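Local structure of amino acid ABC superfamily ATP binding cassette transporter, binding protein (Streptococcus pneumoniae, 4H5G) at residues 104-109 and 168-173; 122-127 and 164-169; 126-131 and 145-150. The protein binds L-arginine as the substrate-binding protein of an amino acid ABC transporter, to which it probably delivers the amino acid for uptake. All blocks are in the same frame, centred on the assembly; numbering follows the deposited sequence.

Contact 1: 104-109 and 168-173; sequences SFLVHK and VHMDEP. Unlike the reference sequence in segment 104-109: His108 (reference Arg). With ARG (arginine), chain L.
Phe105 and His169 stack across the two strands as an offset pair, ring centroids 4.2 Å apart and planes at 26°. The imidazole reaches over one face of the phenyl ring, with His169 CD2 above its centre and 3.3 Å from Phe105 CZ. CG of His169 lies anti to its backbone N (chi1 -150°), and His169 CD2 also sits 3.3 Å from the carbonyl O of Ser104. On the other face of the sheet Leu106 and Met170 meet through apolar atoms: Met170 bends at chi3 (66°), which brings its CE to 3.9 Å from Leu106 CB. The two strands run antiparallel. Ser104 with Met170 and Leu106 with Val168 are hydrogen-bonded pairs, while Phe105 with His169 is a non-hydrogen-bonded pair; Leu106 N to Val168 O measures 2.8 Å. This is the central sheet of one lobe of a type II periplasmic binding protein, where strand 167-171 runs into helix 172-181. At that junction Ser104 OG lies 3.2 Å from Glu172 OE2. Asp171, at the N-cap position, faces the ligand instead: its OD2 accepts a 2.9 Å hydrogen bond from the N of the bound arginine. Tyr22 bonds OD2 and Asn101 bonds OD1, which probably restrains the carboxylate. The imidazole of His169 is bonded through ND1 to Pro134 O, and Met137 and Val138 of helix 133-141 pack on it.

Contact 2: 122-127 and 164-169; sequences ESANIA and KIDAVH
Asn125 and Asp166 cross with amide and carboxylate planes only 11° apart, where two parallel strands begin in the central sheet of a type II periplasmic binding protein lobe. CG of Asp166 stands anti to its carbonyl carbon (chi1 -55°), and Asp166 OD2 takes the backbone N of Asn125 at 2.8 Å, on its anti side and 23° out of the carboxylate plane. In return Asp166 N donates to Asn125 O, an oxygen that Ala167 N reaches only weakly; two hydrogen bonds, one to the side chain and one to the backbone, thus join residues 125 and 166. Ala124 CB comes within 3.8 Å of Asp166 OD2. Further into the strands, Ile126 pairs with Ala167 and Ala127 with Val168. The backbone N and O of Ala127 are both used: N donates to Ala167 O, and O accepts from His169 N. Ile165 covers the small Ala127 side chain with three atoms, CG2 being nearest, 3.6 Å from Ala127 CB. Phe105 packs against Ile126 and Ala167 on the opposite face. At the outer end one water ties the two polar side chains together, accepting from Asn125 ND2 at 3.0 Å and donating to Asp166 OD1 at 2.6 Å.

Contact 3: 126-131 and 145-150; sequences IAAQKG and AQLTSL. With ARG (arginine), chain L; SO4 (sulfate ion), chain C.
CG of Leu147 lies anti to its backbone N (chi1 173°) and chi2 of 61° then places CD1 over the neighbouring strand, 3.5 Å from Ile126 O and 4.0 Å from Ala128 CB. The strands are the two parallel strands of a beta-alpha-beta unit, 125-129 and 146-150, linked by helix 133-141, whose Val138 packs on both Ile126 and Leu147. Ile126 CD1 also meets Ala145 CB, at the start of this row. On the other face Leu150 CD1 approaches Ala127 CB, and helix 153-162 covers Leu150 through Ala156 and Glu159. Five backbone bonds link the strands in parallel ladder fashion, from Ile126 N to Gln146 O at one end to Lys130 N to Leu150 O at the other; in the last the donor stands 45° out of the carbonyl plane. Past the strand end Lys130 is extended beyond CG, its CG 3.8 Å from Ser149 CB and its CE 3.5 Å from Ser149 O. Its NZ makes a weak bond to a sulfate, probably from the crystallisation liquor. Ser149 OG is bonded to Glu135. Gln129, also extended, turns to the pocket instead. Its NE2 is bonded to Thr151 O, a second-shell link that helps set the rotation of the amide, and its OE1 accepts a 3.0 Å hydrogen bond from NH2 of the bound arginine.

Overall arrangement
All three contacts belong to one mixed sheet, in the order 146-150, 125-129, 167-171, 103-108, 185-187. Contacts 1 and 2 share strand 167-171, with centres about 10 Å apart; contacts 2 and 3 share strand 125-129, with centres about 8 Å apart; the centres of contacts 1 and 3 are about 13 Å apart. Along the chain the segments of contact 3 fall between the two segments of contact 1, and contacts 1 and 2 both finish in strand 167-171 or just beyond it. Val107 CG1 of contact 1 packs 3.7 Å from Ala167 CB of contact 2. Contacts 1 and 3 each bring one residue, Asp171 and Gln129, to the bound arginine, so this sheet carries part of the pocket.

Contact 1: 104-109 and 168-173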
ATOM      1  N   SER A 104       4.910 -10.131  -4.352  1.00 19.68           N
ATOM      2  CA  SER A 104       6.032 -11.010  -4.053  1.00 22.64           C
ATOM      3  C   SER A 104       5.946 -11.623  -2.675  1.00 20.66           C
ATOM      4  O   SER A 104       5.142 -11.202  -1.840  1.00 20.71           O
ATOM      5  CB  SER A 104       7.335 -10.210  -4.124  1.00 24.93           C
ATOM      6  OG  SER A 104       7.475  -9.560  -5.363  1.00 31.00           O
ATOM      7  N   PHE A 105       6.817 -12.598  -2.425  1.00 20.67           N
ATOM      8  CA  PHE A 105       6.955 -13.154  -1.086  1.00 20.63           C
ATOM      9  C   PHE A 105       8.289 -12.705  -0.511  1.00 22.36           C
ATOM     10  O   PHE A 105       9.318 -12.779  -1.185  1.00 23.44           O
ATOM     11  CB  PHE A 105       6.937 -14.687  -1.132  1.00 19.82           C
ATOM     12  CG  PHE A 105       5.601 -15.274  -1.475  1.00 19.87           C
ATOM     13  CD1 PHE A 105       4.657 -15.482  -0.492  1.00 21.51           C
ATOM     14  CD2 PHE A 105       5.296 -15.642  -2.772  1.00 22.20           C
ATOM     15  CE1 PHE A 105       3.428 -16.036  -0.803  1.00 24.87           C
ATOM     16  CE2 PHE A 105       4.061 -16.189  -3.087  1.00 26.11           C
ATOM     17  CZ  PHE A 105       3.133 -16.387  -2.101  1.00 27.50           C
ATOM     18  N   LEU A 106       8.267 -12.232   0.727  1.00 20.46           N
ATOM     19  CA  LEU A 106       9.488 -11.956   1.474  1.00 20.91           C
ATOM     20  C   LEU A 106       9.816 -13.211   2.277  1.00 20.93           C
ATOM     21  O   LEU A 106       8.944 -13.766   2.955  1.00 20.99           O
ATOM     22  CB  LEU A 106       9.257 -10.768   2.419  1.00 17.83           C
ATOM     23  CG  LEU A 106      10.476 -10.278   3.206  1.00 21.49           C
ATOM     24  CD1 LEU A 106      11.498  -9.597   2.287  1.00 22.53           C
ATOM     25  CD2 LEU A 106      10.036  -9.309   4.331  1.00 19.93           C
ATOM     26  N   VAL A 107      11.068 -13.672   2.180  1.00 20.50           N
ATOM     27  CA  VAL A 107      11.526 -14.872   2.880  1.00 20.45           C
ATOM     28  C   VAL A 107      12.904 -14.630   3.506  1.00 21.75           C
ATOM     29  O   VAL A 107      13.514 -13.582   3.309  1.00 25.20           O
ATOM     30  CB  VAL A 107      11.635 -16.093   1.921  1.00 22.78           C
ATOM     31  CG1 VAL A 107      10.261 -16.496   1.368  1.00 22.77           C
ATOM     32  CG2 VAL A 107      12.639 -15.805   0.769  1.00 23.52           C
ATOM     33  N   HIS A 108      13.386 -15.609   4.256  1.00 22.35           N
ATOM     34  CA  HIS A 108      14.765 -15.578   4.733  1.00 22.41           C
ATOM     35  C   HIS A 108      15.699 -15.784   3.551  1.00 25.17           C
ATOM     36  O   HIS A 108      15.404 -16.581   2.651  1.00 27.52           O
ATOM     37  CB  HIS A 108      15.000 -16.670   5.777  1.00 20.77           C
ATOM     38  CG  HIS A 108      14.362 -16.385   7.098  1.00 29.16           C
ATOM     39  ND1 HIS A 108      14.969 -15.613   8.067  1.00 28.88           N
ATOM     40  CD2 HIS A 108      13.167 -16.762   7.611  1.00 29.09           C
ATOM     41  CE1 HIS A 108      14.175 -15.534   9.122  1.00 25.90           C
ATOM     42  NE2 HIS A 108      13.073 -16.219   8.869  1.00 30.23           N
ATOM     43  N   LYS A 109      16.824 -15.076   3.549  1.00 30.68           N
ATOM     44  CA  LYS A 109      17.830 -15.229   2.495  1.00 34.40           C
ATOM     45  C   LYS A 109      18.250 -16.687   2.331  1.00 31.35           C
ATOM     46  O   LYS A 109      18.451 -17.158   1.212  1.00 30.21           O
ATOM     47  CB  LYS A 109      19.046 -14.350   2.814  1.00 36.61           C
ATOM     48  CG  LYS A 109      20.005 -14.124   1.650  1.00 46.13           C
ATOM     49  CD  LYS A 109      20.980 -12.984   1.964  1.00 59.05           C
ATOM     50  CE  LYS A 109      20.261 -11.640   2.030  1.00 67.77           C
ATOM     51  NZ  LYS A 109      21.116 -10.573   2.626  1.00 73.42           N
ATOM     52  N   VAL A 168       6.121 -14.092   3.629  1.00 18.28           N
ATOM     53  CA  VAL A 168       5.070 -13.086   3.761  1.00 17.79           C
ATOM     54  C   VAL A 168       4.734 -12.526   2.386  1.00 18.78           C
ATOM     55  O   VAL A 168       5.615 -12.028   1.686  1.00 21.08           O
ATOM     56  CB  VAL A 168       5.512 -11.923   4.662  1.00 17.94           C
ATOM     57  CG1 VAL A 168       4.335 -10.949   4.865  1.00 19.02           C
ATOM     58  CG2 VAL A 168       6.001 -12.430   6.015  1.00 21.54           C
ATOM     59  N   HIS A 169       3.460 -12.602   1.999  1.00 16.90           N
ATOM     60  CA  HIS A 169       3.017 -12.089   0.697  1.00 20.73           C
ATOM     61  C   HIS A 169       2.740 -10.592   0.807  1.00 20.74           C
ATOM     62  O   HIS A 169       2.054 -10.156   1.732  1.00 20.11           O
ATOM     63  CB  HIS A 169       1.733 -12.811   0.261  1.00 20.72           C
ATOM     64  CG  HIS A 169       1.567 -12.936  -1.220  1.00 21.62           C
ATOM     65  ND1 HIS A 169       0.332 -12.911  -1.833  1.00 20.77           N
ATOM     66  CD2 HIS A 169       2.474 -13.115  -2.210  1.00 19.67           C
ATOM     67  CE1 HIS A 169       0.487 -13.059  -3.139  1.00 21.42           C
ATOM     68  NE2 HIS A 169       1.778 -13.194  -3.395  1.00 19.19           N
ATOM     69  N   MET A 170       3.258  -9.802  -0.138  1.00 16.73           N
ATOM     70  CA  MET A 170       3.110  -8.340  -0.073  1.00 17.00           C
ATOM     71  C   MET A 170       3.425  -7.697  -1.415  1.00 21.86           C
ATOM     72  O   MET A 170       3.982  -8.337  -2.294  1.00 19.83           O
ATOM     73  CB  MET A 170       4.039  -7.762   1.006  1.00 20.52           C
ATOM     74  CG  MET A 170       5.524  -7.943   0.664  1.00 19.38           C
ATOM     75  SD  MET A 170       6.629  -7.328   1.956  1.00 20.16           S
ATOM     76  CE  MET A 170       6.276  -8.453   3.295  1.00 19.85           C
ATOM     77  N   ASP A 171       3.083  -6.423  -1.576  1.00 18.77           N
ATOM     78  CA  ASP A 171       3.452  -5.723  -2.808  1.00 17.93           C
ATOM     79  C   ASP A 171       4.967  -5.729  -2.984  1.00 21.31           C
ATOM     80  O   ASP A 171       5.699  -5.535  -2.025  1.00 18.18           O
ATOM     81  CB  ASP A 171       2.905  -4.291  -2.802  1.00 16.99           C
ATOM     82  CG  ASP A 171       1.409  -4.255  -3.053  1.00 20.19           C
ATOM     83  OD1 ASP A 171       1.019  -4.327  -4.235  1.00 23.34           O
ATOM     84  OD2 ASP A 171       0.628  -4.199  -2.077  1.00 19.70           O
ATOM     85  N   GLU A 172       5.433  -5.973  -4.206  1.00 18.33           N
ATOM     86  CA  GLU A 172       6.883  -6.101  -4.451  1.00 18.66           C
ATOM     87  C   GLU A 172       7.785  -4.954  -3.923  1.00 21.86           C
ATOM     88  O   GLU A 172       8.837  -5.227  -3.332  1.00 21.59           O
ATOM     89  CB  GLU A 172       7.181  -6.387  -5.937  1.00 23.09           C
ATOM     90  CG  GLU A 172       8.675  -6.344  -6.252  1.00 26.30           C
ATOM     91  CD  GLU A 172       9.028  -6.998  -7.570  1.00 49.37           C
ATOM     92  OE1 GLU A 172       8.977  -6.311  -8.610  1.00 52.10           O
ATOM     93  OE2 GLU A 172       9.367  -8.200  -7.566  1.00 58.10           O
ATOM     94  N   PRO A 173       7.386  -3.677  -4.123  1.00 18.76           N
ATOM     95  CA  PRO A 173       8.262  -2.604  -3.624  1.00 20.59           C
ATOM     96  C   PRO A 173       8.495  -2.668  -2.114  1.00 20.53           C
ATOM     97  O   PRO A 173       9.565  -2.288  -1.615  1.00 18.38           O
ATOM     98  CB  PRO A 173       7.498  -1.331  -3.998  1.00 21.12           C
ATOM     99  CG  PRO A 173       6.695  -1.725  -5.202  1.00 23.54           C
ATOM    100  CD  PRO A 173       6.261  -3.140  -4.918  1.00 19.42           C
TER
HETATM  101  N   ARG L 310      -2.110  -3.527  -2.525  1.00 15.67           N
HETATM  102  CA  ARG L 310      -2.763  -4.369  -1.511  1.00 19.70           C
HETATM  103  C   ARG L 310      -4.247  -4.084  -1.436  1.00 24.60           C
HETATM  104  O   ARG L 310      -4.739  -3.041  -1.897  1.00 19.19           O
HETATM  105  CB  ARG L 310      -2.123  -4.169  -0.130  1.00 18.41           C
HETATM  106  CG  ARG L 310      -2.004  -2.714   0.315  1.00 16.94           C
HETATM  107  CD  ARG L 310      -1.564  -2.611   1.783  1.00 18.91           C
HETATM  108  NE  ARG L 310      -1.278  -1.221   2.168  1.00 17.27           N
HETATM  109  CZ  ARG L 310      -0.834  -0.836   3.361  1.00 21.47           C
HETATM  110  NH1 ARG L 310      -0.596   0.452   3.603  1.00 17.58           N
HETATM  111  NH2 ARG L 310      -0.625  -1.743   4.309  1.00 17.60           N
HETATM  112  OXT ARG L 310      -5.000  -4.908  -0.911  1.00 17.55           O
HETATM  113  O   HOH W   1       9.053 -10.520  -6.968  1.00 51.23           O

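Contact 2: 122-127 and 164-169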
ATOM      1  N   GLU A 122       3.242 -24.044  -0.628  1.00 33.27           N
ATOM      2  CA  GLU A 122       2.028 -24.714  -0.199  1.00 35.07           C
ATOM      3  C   GLU A 122       2.222 -25.445   1.124  1.00 37.75           C
ATOM      4  O   GLU A 122       1.280 -25.604   1.897  1.00 42.90           O
ATOM      5  CB  GLU A 122       1.616 -25.706  -1.279  1.00 46.03           C
ATOM      6  CG  GLU A 122       0.157 -26.007  -1.361  1.00 50.50           C
ATOM      7  CD  GLU A 122      -0.115 -27.075  -2.401  1.00 54.53           C
ATOM      8  OE1 GLU A 122       0.628 -28.083  -2.421  1.00 42.17           O
ATOM      9  OE2 GLU A 122      -1.049 -26.894  -3.208  1.00 54.06           O
ATOM     10  N   SER A 123       3.445 -25.881   1.392  1.00 34.15           N
ATOM     11  CA  SER A 123       3.734 -26.561   2.655  1.00 39.55           C
ATOM     12  C   SER A 123       4.379 -25.636   3.688  1.00 42.37           C
ATOM     13  O   SER A 123       4.827 -26.090   4.736  1.00 40.66           O
ATOM     14  CB  SER A 123       4.600 -27.809   2.425  1.00 53.08           C
ATOM     15  OG  SER A 123       5.495 -27.633   1.345  1.00 59.28           O
ATOM     16  N   ALA A 124       4.409 -24.339   3.398  1.00 30.84           N
ATOM     17  CA  ALA A 124       5.048 -23.378   4.295  1.00 29.74           C
ATOM     18  C   ALA A 124       4.019 -22.642   5.154  1.00 29.56           C
ATOM     19  O   ALA A 124       2.821 -22.676   4.869  1.00 27.95           O
ATOM     20  CB  ALA A 124       5.875 -22.389   3.495  1.00 31.44           C
ATOM     21  N   ASN A 125       4.492 -21.999   6.217  1.00 26.57           N
ATOM     22  CA  ASN A 125       3.660 -21.064   6.965  1.00 24.37           C
ATOM     23  C   ASN A 125       3.695 -19.710   6.282  1.00 22.75           C
ATOM     24  O   ASN A 125       4.723 -19.036   6.281  1.00 22.05           O
ATOM     25  CB  ASN A 125       4.159 -20.932   8.407  1.00 27.32           C
ATOM     26  CG  ASN A 125       4.043 -22.221   9.169  1.00 33.98           C
ATOM     27  OD1 ASN A 125       3.133 -23.007   8.927  1.00 31.23           O
ATOM     28  ND2 ASN A 125       4.981 -22.461  10.091  1.00 31.61           N
ATOM     29  N   ILE A 126       2.572 -19.321   5.682  1.00 21.75           N
ATOM     30  CA  ILE A 126       2.500 -18.073   4.935  1.00 19.68           C
ATOM     31  C   ILE A 126       1.727 -17.047   5.756  1.00 21.37           C
ATOM     32  O   ILE A 126       0.741 -17.391   6.417  1.00 23.25           O
ATOM     33  CB  ILE A 126       1.816 -18.294   3.565  1.00 21.64           C
ATOM     34  CG1 ILE A 126       2.582 -19.352   2.756  1.00 24.55           C
ATOM     35  CG2 ILE A 126       1.712 -16.980   2.774  1.00 21.92           C
ATOM     36  CD1 ILE A 126       2.003 -19.598   1.360  1.00 28.86           C
ATOM     37  N   ALA A 127       2.197 -15.802   5.733  1.00 20.78           N
ATOM     38  CA  ALA A 127       1.472 -14.685   6.344  1.00 19.84           C
ATOM     39  C   ALA A 127       1.062 -13.676   5.267  1.00 20.37           C
ATOM     40  O   ALA A 127       1.764 -13.483   4.272  1.00 19.02           O
ATOM     41  CB  ALA A 127       2.329 -14.014   7.408  1.00 20.69           C
ATOM     42  N   LYS A 164       8.246 -18.015  12.993  1.00 25.32           N
ATOM     43  CA  LYS A 164       6.879 -18.531  13.106  1.00 23.07           C
ATOM     44  C   LYS A 164       6.250 -18.591  11.719  1.00 24.28           C
ATOM     45  O   LYS A 164       5.340 -19.383  11.470  1.00 25.65           O
ATOM     46  CB  LYS A 164       6.023 -17.611  13.979  1.00 29.90           C
ATOM     47  CG  LYS A 164       6.411 -17.592  15.443  1.00 51.89           C
ATOM     48  CD  LYS A 164       5.332 -16.904  16.270  1.00 64.84           C
ATOM     49  CE  LYS A 164       4.008 -17.654  16.181  1.00 71.06           C
ATOM     50  NZ  LYS A 164       2.970 -17.053  17.067  1.00 73.23           N
ATOM     51  N   ILE A 165       6.755 -17.733  10.833  1.00 22.83           N
ATOM     52  CA  ILE A 165       6.276 -17.592   9.453  1.00 20.91           C
ATOM     53  C   ILE A 165       7.462 -17.831   8.522  1.00 27.90           C
ATOM     54  O   ILE A 165       8.587 -17.447   8.852  1.00 22.56           O
ATOM     55  CB  ILE A 165       5.706 -16.168   9.240  1.00 20.26           C
ATOM     56  CG1 ILE A 165       4.418 -15.989  10.040  1.00 22.32           C
ATOM     57  CG2 ILE A 165       5.455 -15.847   7.756  1.00 21.67           C
ATOM     58  CD1 ILE A 165       3.343 -17.021   9.711  1.00 24.60           C
ATOM     59  N   ASP A 166       7.220 -18.483   7.384  1.00 21.42           N
ATOM     60  CA  ASP A 166       8.288 -18.754   6.422  1.00 24.33           C
ATOM     61  C   ASP A 166       8.305 -17.787   5.244  1.00 22.58           C
ATOM     62  O   ASP A 166       9.339 -17.588   4.623  1.00 20.90           O
ATOM     63  CB  ASP A 166       8.166 -20.185   5.881  1.00 24.12           C
ATOM     64  CG  ASP A 166       8.151 -21.225   6.980  1.00 26.52           C
ATOM     65  OD1 ASP A 166       9.055 -21.195   7.840  1.00 29.14           O
ATOM     66  OD2 ASP A 166       7.223 -22.071   6.985  1.00 27.05           O
ATOM     67  N   ALA A 167       7.157 -17.188   4.938  1.00 19.84           N
ATOM     68  CA  ALA A 167       7.047 -16.331   3.765  1.00 18.03           C
ATOM     69  C   ALA A 167       5.904 -15.358   3.978  1.00 21.11           C
ATOM     70  O   ALA A 167       4.847 -15.754   4.450  1.00 20.70           O
ATOM     71  CB  ALA A 167       6.793 -17.164   2.531  1.00 22.44           C
ATOM     72  N   VAL A 168       6.121 -14.092   3.629  1.00 18.28           N
ATOM     73  CA  VAL A 168       5.070 -13.086   3.761  1.00 17.79           C
ATOM     74  C   VAL A 168       4.734 -12.526   2.386  1.00 18.78           C
ATOM     75  O   VAL A 168       5.615 -12.028   1.686  1.00 21.08           O
ATOM     76  CB  VAL A 168       5.512 -11.923   4.662  1.00 17.94           C
ATOM     77  CG1 VAL A 168       4.335 -10.949   4.865  1.00 19.02           C
ATOM     78  CG2 VAL A 168       6.001 -12.430   6.015  1.00 21.54           C
ATOM     79  N   HIS A 169       3.460 -12.602   1.999  1.00 16.90           N
ATOM     80  CA  HIS A 169       3.017 -12.089   0.697  1.00 20.73           C
ATOM     81  C   HIS A 169       2.740 -10.592   0.807  1.00 20.74           C
ATOM     82  O   HIS A 169       2.054 -10.156   1.732  1.00 20.11           O
ATOM     83  CB  HIS A 169       1.733 -12.811   0.261  1.00 20.72           C
ATOM     84  CG  HIS A 169       1.567 -12.936  -1.220  1.00 21.62           C
ATOM     85  ND1 HIS A 169       0.332 -12.911  -1.833  1.00 20.77           N
ATOM     86  CD2 HIS A 169       2.474 -13.115  -2.210  1.00 19.67           C
ATOM     87  CE1 HIS A 169       0.487 -13.059  -3.139  1.00 21.42           C
ATOM     88  NE2 HIS A 169       1.778 -13.194  -3.395  1.00 19.19           N
TER
HETATM   89  O   HOH W   2       7.825 -21.413  10.143  1.00 33.10           O

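Contact 3: 126-131 and 145-150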
ATOM      1  N   ILE A 126       2.572 -19.321   5.682  1.00 21.75           N
ATOM      2  CA  ILE A 126       2.500 -18.073   4.935  1.00 19.68           C
ATOM      3  C   ILE A 126       1.727 -17.047   5.756  1.00 21.37           C
ATOM      4  O   ILE A 126       0.741 -17.391   6.417  1.00 23.25           O
ATOM      5  CB  ILE A 126       1.816 -18.294   3.565  1.00 21.64           C
ATOM      6  CG1 ILE A 126       2.582 -19.352   2.756  1.00 24.55           C
ATOM      7  CG2 ILE A 126       1.712 -16.980   2.774  1.00 21.92           C
ATOM      8  CD1 ILE A 126       2.003 -19.598   1.360  1.00 28.86           C
ATOM      9  N   ALA A 127       2.197 -15.802   5.733  1.00 20.78           N
ATOM     10  CA  ALA A 127       1.472 -14.685   6.344  1.00 19.84           C
ATOM     11  C   ALA A 127       1.062 -13.676   5.267  1.00 20.37           C
ATOM     12  O   ALA A 127       1.764 -13.483   4.272  1.00 19.02           O
ATOM     13  CB  ALA A 127       2.329 -14.014   7.408  1.00 20.69           C
ATOM     14  N   ALA A 128      -0.083 -13.029   5.467  1.00 19.66           N
ATOM     15  CA  ALA A 128      -0.493 -11.924   4.597  1.00 20.49           C
ATOM     16  C   ALA A 128      -1.326 -10.959   5.420  1.00 20.45           C
ATOM     17  O   ALA A 128      -1.745 -11.291   6.526  1.00 20.06           O
ATOM     18  CB  ALA A 128      -1.280 -12.433   3.412  1.00 18.90           C
ATOM     19  N   GLN A 129      -1.576  -9.776   4.874  1.00 20.06           N
ATOM     20  CA  GLN A 129      -2.256  -8.724   5.636  1.00 17.83           C
ATOM     21  C   GLN A 129      -3.770  -8.833   5.489  1.00 20.03           C
ATOM     22  O   GLN A 129      -4.283  -9.012   4.386  1.00 20.72           O
ATOM     23  CB  GLN A 129      -1.776  -7.352   5.161  1.00 20.26           C
ATOM     24  CG  GLN A 129      -2.347  -6.176   5.931  1.00 19.06           C
ATOM     25  CD  GLN A 129      -1.537  -4.915   5.713  1.00 18.43           C
ATOM     26  OE1 GLN A 129      -1.047  -4.654   4.606  1.00 18.79           O
ATOM     27  NE2 GLN A 129      -1.385  -4.121   6.774  1.00 19.65           N
ATOM     28  N   LYS A 130      -4.488  -8.723   6.607  1.00 19.15           N
ATOM     29  CA  LYS A 130      -5.953  -8.793   6.594  1.00 17.77           C
ATOM     30  C   LYS A 130      -6.539  -7.746   5.683  1.00 19.51           C
ATOM     31  O   LYS A 130      -6.134  -6.587   5.735  1.00 18.76           O
ATOM     32  CB  LYS A 130      -6.515  -8.534   8.002  1.00 19.70           C
ATOM     33  CG  LYS A 130      -6.281  -9.669   8.982  1.00 28.83           C
ATOM     34  CD  LYS A 130      -6.921  -9.391  10.348  1.00 32.98           C
ATOM     35  CE  LYS A 130      -6.733 -10.591  11.274  1.00 43.87           C
ATOM     36  NZ  LYS A 130      -7.331 -10.402  12.626  1.00 51.35           N
ATOM     37  N   GLY A 131      -7.514  -8.166   4.876  1.00 22.70           N
ATOM     38  CA  GLY A 131      -8.266  -7.264   4.024  1.00 20.11           C
ATOM     39  C   GLY A 131      -7.553  -6.875   2.741  1.00 24.88           C
ATOM     40  O   GLY A 131      -7.921  -5.877   2.135  1.00 20.48           O
ATOM     41  N   ALA A 145      -2.284 -24.139   1.990  1.00 36.96           N
ATOM     42  CA  ALA A 145      -1.225 -23.590   2.823  1.00 31.78           C
ATOM     43  C   ALA A 145      -1.798 -23.077   4.147  1.00 31.40           C
ATOM     44  O   ALA A 145      -2.942 -22.616   4.206  1.00 30.56           O
ATOM     45  CB  ALA A 145      -0.475 -22.483   2.086  1.00 31.33           C
ATOM     46  N   GLN A 146      -0.995 -23.180   5.202  1.00 33.37           N
ATOM     47  CA  GLN A 146      -1.317 -22.573   6.488  1.00 33.30           C
ATOM     48  C   GLN A 146      -1.142 -21.072   6.367  1.00 26.04           C
ATOM     49  O   GLN A 146      -0.011 -20.566   6.381  1.00 34.21           O
ATOM     50  CB  GLN A 146      -0.365 -23.084   7.569  1.00 35.52           C
ATOM     51  CG  GLN A 146      -0.418 -24.579   7.797  1.00 50.27           C
ATOM     52  CD  GLN A 146      -1.797 -25.051   8.209  1.00 65.10           C
ATOM     53  OE1 GLN A 146      -2.502 -24.368   8.955  1.00 70.55           O
ATOM     54  NE2 GLN A 146      -2.193 -26.221   7.718  1.00 66.29           N
ATOM     55  N   LEU A 147      -2.251 -20.353   6.252  1.00 31.51           N
ATOM     56  CA  LEU A 147      -2.182 -18.900   6.100  1.00 29.44           C
ATOM     57  C   LEU A 147      -2.508 -18.218   7.413  1.00 32.69           C
ATOM     58  O   LEU A 147      -3.556 -18.470   8.007  1.00 28.32           O
ATOM     59  CB  LEU A 147      -3.166 -18.431   5.027  1.00 29.39           C
ATOM     60  CG  LEU A 147      -3.315 -16.912   4.891  1.00 25.20           C
ATOM     61  CD1 LEU A 147      -1.996 -16.238   4.511  1.00 24.24           C
ATOM     62  CD2 LEU A 147      -4.411 -16.568   3.865  1.00 28.60           C
ATOM     63  N   THR A 148      -1.607 -17.358   7.869  1.00 24.11           N
ATOM     64  CA  THR A 148      -1.871 -16.524   9.039  1.00 26.80           C
ATOM     65  C   THR A 148      -2.165 -15.114   8.538  1.00 25.83           C
ATOM     66  O   THR A 148      -1.313 -14.489   7.920  1.00 23.18           O
ATOM     67  CB  THR A 148      -0.652 -16.476   9.981  1.00 29.33           C
ATOM     68  OG1 THR A 148      -0.360 -17.801  10.457  1.00 26.26           O
ATOM     69  CG2 THR A 148      -0.924 -15.558  11.175  1.00 31.62           C
ATOM     70  N   SER A 149      -3.369 -14.610   8.796  1.00 20.06           N
ATOM     71  CA  SER A 149      -3.700 -13.249   8.374  1.00 21.10           C
ATOM     72  C   SER A 149      -3.429 -12.311   9.540  1.00 22.97           C
ATOM     73  O   SER A 149      -3.907 -12.546  10.648  1.00 28.47           O
ATOM     74  CB  SER A 149      -5.166 -13.147   7.941  1.00 27.73           C
ATOM     75  OG  SER A 149      -5.422 -13.916   6.786  1.00 26.29           O
ATOM     76  N   LEU A 150      -2.664 -11.256   9.295  1.00 20.61           N
ATOM     77  CA  LEU A 150      -2.296 -10.327  10.360  1.00 21.62           C
ATOM     78  C   LEU A 150      -2.735  -8.924  10.006  1.00 20.40           C
ATOM     79  O   LEU A 150      -2.707  -8.533   8.849  1.00 20.08           O
ATOM     80  CB  LEU A 150      -0.784 -10.375  10.576  1.00 22.81           C
ATOM     81  CG  LEU A 150      -0.367 -11.757  11.090  1.00 24.03           C
ATOM     82  CD1 LEU A 150       1.113 -11.992  10.861  1.00 27.58           C
ATOM     83  CD2 LEU A 150      -0.710 -11.896  12.561  1.00 27.95           C
TER
HETATM   84  N   ARG L 310      -2.110  -3.527  -2.525  1.00 15.67           N
HETATM   85  CA  ARG L 310      -2.763  -4.369  -1.511  1.00 19.70           C
HETATM   86  C   ARG L 310      -4.247  -4.084  -1.436  1.00 24.60           C
HETATM   87  O   ARG L 310      -4.739  -3.041  -1.897  1.00 19.19           O
HETATM   88  CB  ARG L 310      -2.123  -4.169  -0.130  1.00 18.41           C
HETATM   89  CG  ARG L 310      -2.004  -2.714   0.315  1.00 16.94           C
HETATM   90  CD  ARG L 310      -1.564  -2.611   1.783  1.00 18.91           C
HETATM   91  NE  ARG L 310      -1.278  -1.221   2.168  1.00 17.27           N
HETATM   92  CZ  ARG L 310      -0.834  -0.836   3.361  1.00 21.47           C
HETATM   93  NH1 ARG L 310      -0.596   0.452   3.603  1.00 17.58           N
HETATM   94  NH2 ARG L 310      -0.625  -1.743   4.309  1.00 17.60           N
HETATM   95  OXT ARG L 310      -5.000  -4.908  -0.911  1.00 17.55           O
HETATM   96  S   SO4 C 301      -3.994  -9.454  14.736  1.00 67.79           S
HETATM   97  O1  SO4 C 301      -3.140  -9.326  13.564  1.00 40.15           O
HETATM   98  O2  SO4 C 301      -4.669 -10.753  14.709  1.00 73.29           O
HETATM   99  O3  SO4 C 301      -3.160  -9.350  15.932  1.00 72.56           O
HETATM  100  O4  SO4 C 301      -5.004  -8.391  14.736  1.00 66.15           O